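Local coordinates for protein TagI restriction endonuclease (PDB 6GHS) that probably recognises DNA carrying 5-methylcytosine or 5-hydroxymethylcytosine through its SRA domain and cuts it with its HNH nuclease domain, at residues W134-E139 with V146-L151. Sequence-based numbering, arbitrary orientation.
Sequences WFANHE and VCQFQL
Segments 134-137 and 146-151, parts of the arms 122-137 and 145-153 of a beta hairpin in the SRA domain, pair antiparallel, their N-to-C directions 127° apart, with Trp-134/Gln-148 and Ala-136/Val-146 as hydrogen-bonded pairs around the non-hydrogen-bonded pair Phe-135/Cys-147. The backbone bonds are only moderately bent: Ala-136 N reaches Val-146 O at 2.9 Å, and Gln-148 N reaches Trp-134 O at 2.7 Å. On one face, the chi1 of Trp-134 (58°) puts CG between the backbone N and carbonyl carbon, laying the indole across the partner strand. Gln-148 CB sits under the rim of one ring face, 3.5 Å from Trp-134 CE2, while Gln-150 CB meets the ring edge at CZ3. Trp-134 NE1 donates to Gln-148 OE1 at 2.9 Å, from above the amide plane; Lys-236 of the second subunit also bonds this oxygen, and His-237 of that subunit meets the indole edge-to-face. An alanine in place of this tryptophan removes the indole and its NE1 donor, and would probably leave Gln-148 OE1 less firmly held and loosen the packing between subunits. The other face carries Phe-135 and Cys-147. Here the sulfur-aromatic contact has Cys-147 SG over the Phe-135 ring, 3.9 Å from its CZ.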
ATOM      1  N   TRP A 134      -6.820  16.914  -3.539  1.00 37.23           N
ATOM      2  CA  TRP A 134      -7.867  17.644  -2.840  1.00 38.44           C
ATOM      3  C   TRP A 134      -8.191  18.918  -3.583  1.00 39.01           C
ATOM      4  O   TRP A 134      -7.558  19.237  -4.590  1.00 38.19           O
ATOM      5  CB  TRP A 134      -7.403  17.995  -1.426  1.00 39.38           C
ATOM      6  CG  TRP A 134      -6.154  18.790  -1.439  1.00 40.40           C
ATOM      7  CD1 TRP A 134      -6.038  20.150  -1.493  1.00 40.16           C
ATOM      8  CD2 TRP A 134      -4.827  18.272  -1.448  1.00 41.50           C
ATOM      9  NE1 TRP A 134      -4.714  20.510  -1.516  1.00 39.65           N
ATOM     10  CE2 TRP A 134      -3.949  19.377  -1.489  1.00 40.19           C
ATOM     11  CE3 TRP A 134      -4.291  16.977  -1.416  1.00 41.70           C
ATOM     12  CZ2 TRP A 134      -2.570  19.229  -1.500  1.00 41.16           C
ATOM     13  CZ3 TRP A 134      -2.916  16.829  -1.429  1.00 42.44           C
ATOM     14  CH2 TRP A 134      -2.068  17.951  -1.472  1.00 42.18           C
ATOM     15  N   PHE A 135      -9.183  19.641  -3.068  1.00 41.00           N
ATOM     16  CA  PHE A 135      -9.488  20.993  -3.518  1.00 41.05           C
ATOM     17  C   PHE A 135      -9.213  21.973  -2.404  1.00 42.63           C
ATOM     18  O   PHE A 135      -9.416  21.657  -1.226  1.00 42.61           O
ATOM     19  CB  PHE A 135     -10.926  21.091  -3.989  1.00 39.80           C
ATOM     20  CG  PHE A 135     -11.150  20.403  -5.288  1.00 40.41           C
ATOM     21  CD1 PHE A 135     -11.242  19.018  -5.341  1.00 41.78           C
ATOM     22  CD2 PHE A 135     -11.213  21.121  -6.466  1.00 40.37           C
ATOM     23  CE1 PHE A 135     -11.426  18.364  -6.548  1.00 41.89           C
ATOM     24  CE2 PHE A 135     -11.399  20.476  -7.674  1.00 40.89           C
ATOM     25  CZ  PHE A 135     -11.505  19.095  -7.717  1.00 41.21           C
ATOM     26  N   ALA A 136      -8.707  23.143  -2.786  1.00 44.02           N
ATOM     27  CA  ALA A 136      -8.469  24.239  -1.850  1.00 46.45           C
ATOM     28  C   ALA A 136      -8.874  25.544  -2.516  1.00 47.65           C
ATOM     29  O   ALA A 136      -9.286  25.549  -3.676  1.00 48.50           O
ATOM     30  CB  ALA A 136      -7.005  24.274  -1.424  1.00 46.83           C
ATOM     31  N   ASN A 137      -8.764  26.640  -1.775  1.00 48.57           N
ATOM     32  CA  ASN A 137      -9.041  27.961  -2.309  1.00 47.42           C
ATOM     33  C   ASN A 137      -7.782  28.537  -2.910  1.00 49.24           C
ATOM     34  O   ASN A 137      -6.707  28.437  -2.328  1.00 48.61           O
ATOM     35  CB  ASN A 137      -9.551  28.867  -1.210  1.00 47.00           C
ATOM     36  CG  ASN A 137     -10.819  28.340  -0.580  1.00 46.86           C
ATOM     37  OD1 ASN A 137     -11.699  27.800  -1.259  1.00 47.49           O
ATOM     38  ND2 ASN A 137     -10.916  28.482   0.724  1.00 45.71           N
ATOM     39  N   HIS A 138      -7.938  29.125  -4.092  1.00 53.54           N
ATOM     40  CA  HIS A 138      -6.872  29.841  -4.793  1.00 56.03           C
ATOM     41  C   HIS A 138      -6.362  30.997  -3.933  1.00 58.30           C
ATOM     42  O   HIS A 138      -7.159  31.683  -3.291  1.00 62.92           O
ATOM     43  CB  HIS A 138      -7.452  30.367  -6.102  1.00 56.39           C
ATOM     44  CG  HIS A 138      -6.462  31.036  -6.994  1.00 56.85           C
ATOM     45  ND1 HIS A 138      -5.147  30.636  -7.083  1.00 56.65           N
ATOM     46  CD2 HIS A 138      -6.612  32.051  -7.877  1.00 57.07           C
ATOM     47  CE1 HIS A 138      -4.525  31.391  -7.970  1.00 59.75           C
ATOM     48  NE2 HIS A 138      -5.393  32.252  -8.472  1.00 59.34           N
ATOM     49  N   GLU A 139      -5.048  31.198  -3.900  1.00 58.99           N
ATOM     50  CA  GLU A 139      -4.461  32.244  -3.049  1.00 62.84           C
ATOM     51  C   GLU A 139      -4.822  33.652  -3.516  1.00 65.09           C
ATOM     52  O   GLU A 139      -5.232  34.494  -2.716  1.00 62.92           O
ATOM     53  CB  GLU A 139      -2.944  32.100  -2.959  1.00 65.14           C
ATOM     54  CG  GLU A 139      -2.521  31.060  -1.943  1.00 68.01           C
ATOM     55  CD  GLU A 139      -1.019  30.890  -1.845  1.00 70.57           C
ATOM     56  OE1 GLU A 139      -0.265  31.512  -2.627  1.00 68.85           O
ATOM     57  OE2 GLU A 139      -0.595  30.115  -0.968  1.00 72.46           O
ATOM     58  N   VAL A 146      -9.369  25.437  -6.489  1.00 41.90           N
ATOM     59  CA  VAL A 146      -8.442  24.735  -7.374  1.00 40.98           C
ATOM     60  C   VAL A 146      -8.208  23.319  -6.877  1.00 38.75           C
ATOM     61  O   VAL A 146      -8.349  23.030  -5.686  1.00 38.31           O
ATOM     62  CB  VAL A 146      -7.077  25.443  -7.501  1.00 42.59           C
ATOM     63  CG1 VAL A 146      -7.232  26.721  -8.306  1.00 43.64           C
ATOM     64  CG2 VAL A 146      -6.442  25.721  -6.132  1.00 42.50           C
ATOM     65  N   CYS A 147      -7.824  22.466  -7.815  1.00 36.18           N
ATOM     66  CA  CYS A 147      -7.471  21.091  -7.556  1.00 35.52           C
ATOM     67  C   CYS A 147      -5.986  20.997  -7.224  1.00 33.38           C
ATOM     68  O   CYS A 147      -5.192  21.681  -7.837  1.00 34.34           O
ATOM     69  CB  CYS A 147      -7.763  20.291  -8.812  1.00 36.78           C
ATOM     70  SG  CYS A 147      -7.758  18.532  -8.503  1.00 40.06           S
ATOM     71  N   GLN A 148      -5.602  20.153  -6.275  1.00 32.20           N
ATOM     72  CA  GLN A 148      -4.186  20.008  -5.913  1.00 32.54           C
ATOM     73  C   GLN A 148      -3.767  18.565  -5.686  1.00 33.15           C
ATOM     74  O   GLN A 148      -4.570  17.723  -5.313  1.00 34.38           O
ATOM     75  CB  GLN A 148      -3.865  20.835  -4.674  1.00 32.57           C
ATOM     76  CG  GLN A 148      -3.444  22.255  -4.989  1.00 33.10           C
ATOM     77  CD  GLN A 148      -3.081  23.051  -3.750  1.00 33.53           C
ATOM     78  OE1 GLN A 148      -3.711  22.921  -2.695  1.00 33.68           O
ATOM     79  NE2 GLN A 148      -2.059  23.887  -3.873  1.00 34.31           N
ATOM     80  N   PHE A 149      -2.491  18.297  -5.912  1.00 33.25           N
ATOM     81  CA  PHE A 149      -1.951  16.951  -5.845  1.00 33.56           C
ATOM     82  C   PHE A 149      -0.704  16.957  -4.974  1.00 35.05           C
ATOM     83  O   PHE A 149       0.008  17.954  -4.909  1.00 32.34           O
ATOM     84  CB  PHE A 149      -1.630  16.440  -7.258  1.00 32.37           C
ATOM     85  CG  PHE A 149      -2.808  16.478  -8.190  1.00 31.71           C
ATOM     86  CD1 PHE A 149      -3.117  17.636  -8.886  1.00 30.89           C
ATOM     87  CD2 PHE A 149      -3.630  15.361  -8.350  1.00 31.18           C
ATOM     88  CE1 PHE A 149      -4.215  17.673  -9.729  1.00 30.83           C
ATOM     89  CE2 PHE A 149      -4.733  15.397  -9.188  1.00 30.01           C
ATOM     90  CZ  PHE A 149      -5.021  16.550  -9.882  1.00 30.21           C
ATOM     91  N   GLN A 150      -0.468  15.839  -4.293  1.00 38.53           N
ATOM     92  CA  GLN A 150       0.772  15.607  -3.580  1.00 42.12           C
ATOM     93  C   GLN A 150       1.613  14.571  -4.335  1.00 43.06           C
ATOM     94  O   GLN A 150       1.156  13.444  -4.563  1.00 42.78           O
ATOM     95  CB  GLN A 150       0.467  15.117  -2.178  1.00 45.51           C
ATOM     96  CG  GLN A 150       1.667  15.160  -1.248  1.00 48.24           C
ATOM     97  CD  GLN A 150       1.369  14.549   0.102  1.00 50.62           C
ATOM     98  OE1 GLN A 150       0.536  13.648   0.219  1.00 52.85           O
ATOM     99  NE2 GLN A 150       2.050  15.035   1.131  1.00 53.49           N
ATOM    100  N   LEU A 151       2.830  14.961  -4.730  1.00 44.38           N
ATOM    101  CA  LEU A 151       3.753  14.063  -5.448  1.00 44.93           C
ATOM    102  C   LEU A 151       5.018  13.803  -4.629  1.00 44.83           C
ATOM    103  O   LEU A 151       5.568  14.720  -4.035  1.00 42.58           O
ATOM    104  CB  LEU A 151       4.112  14.618  -6.831  1.00 44.41           C
ATOM    105  CG  LEU A 151       2.950  14.624  -7.832  1.00 43.88           C
ATOM    106  CD1 LEU A 151       2.108  15.877  -7.689  1.00 44.50           C
ATOM    107  CD2 LEU A 151       3.432  14.509  -9.265  1.00 44.25           C
TER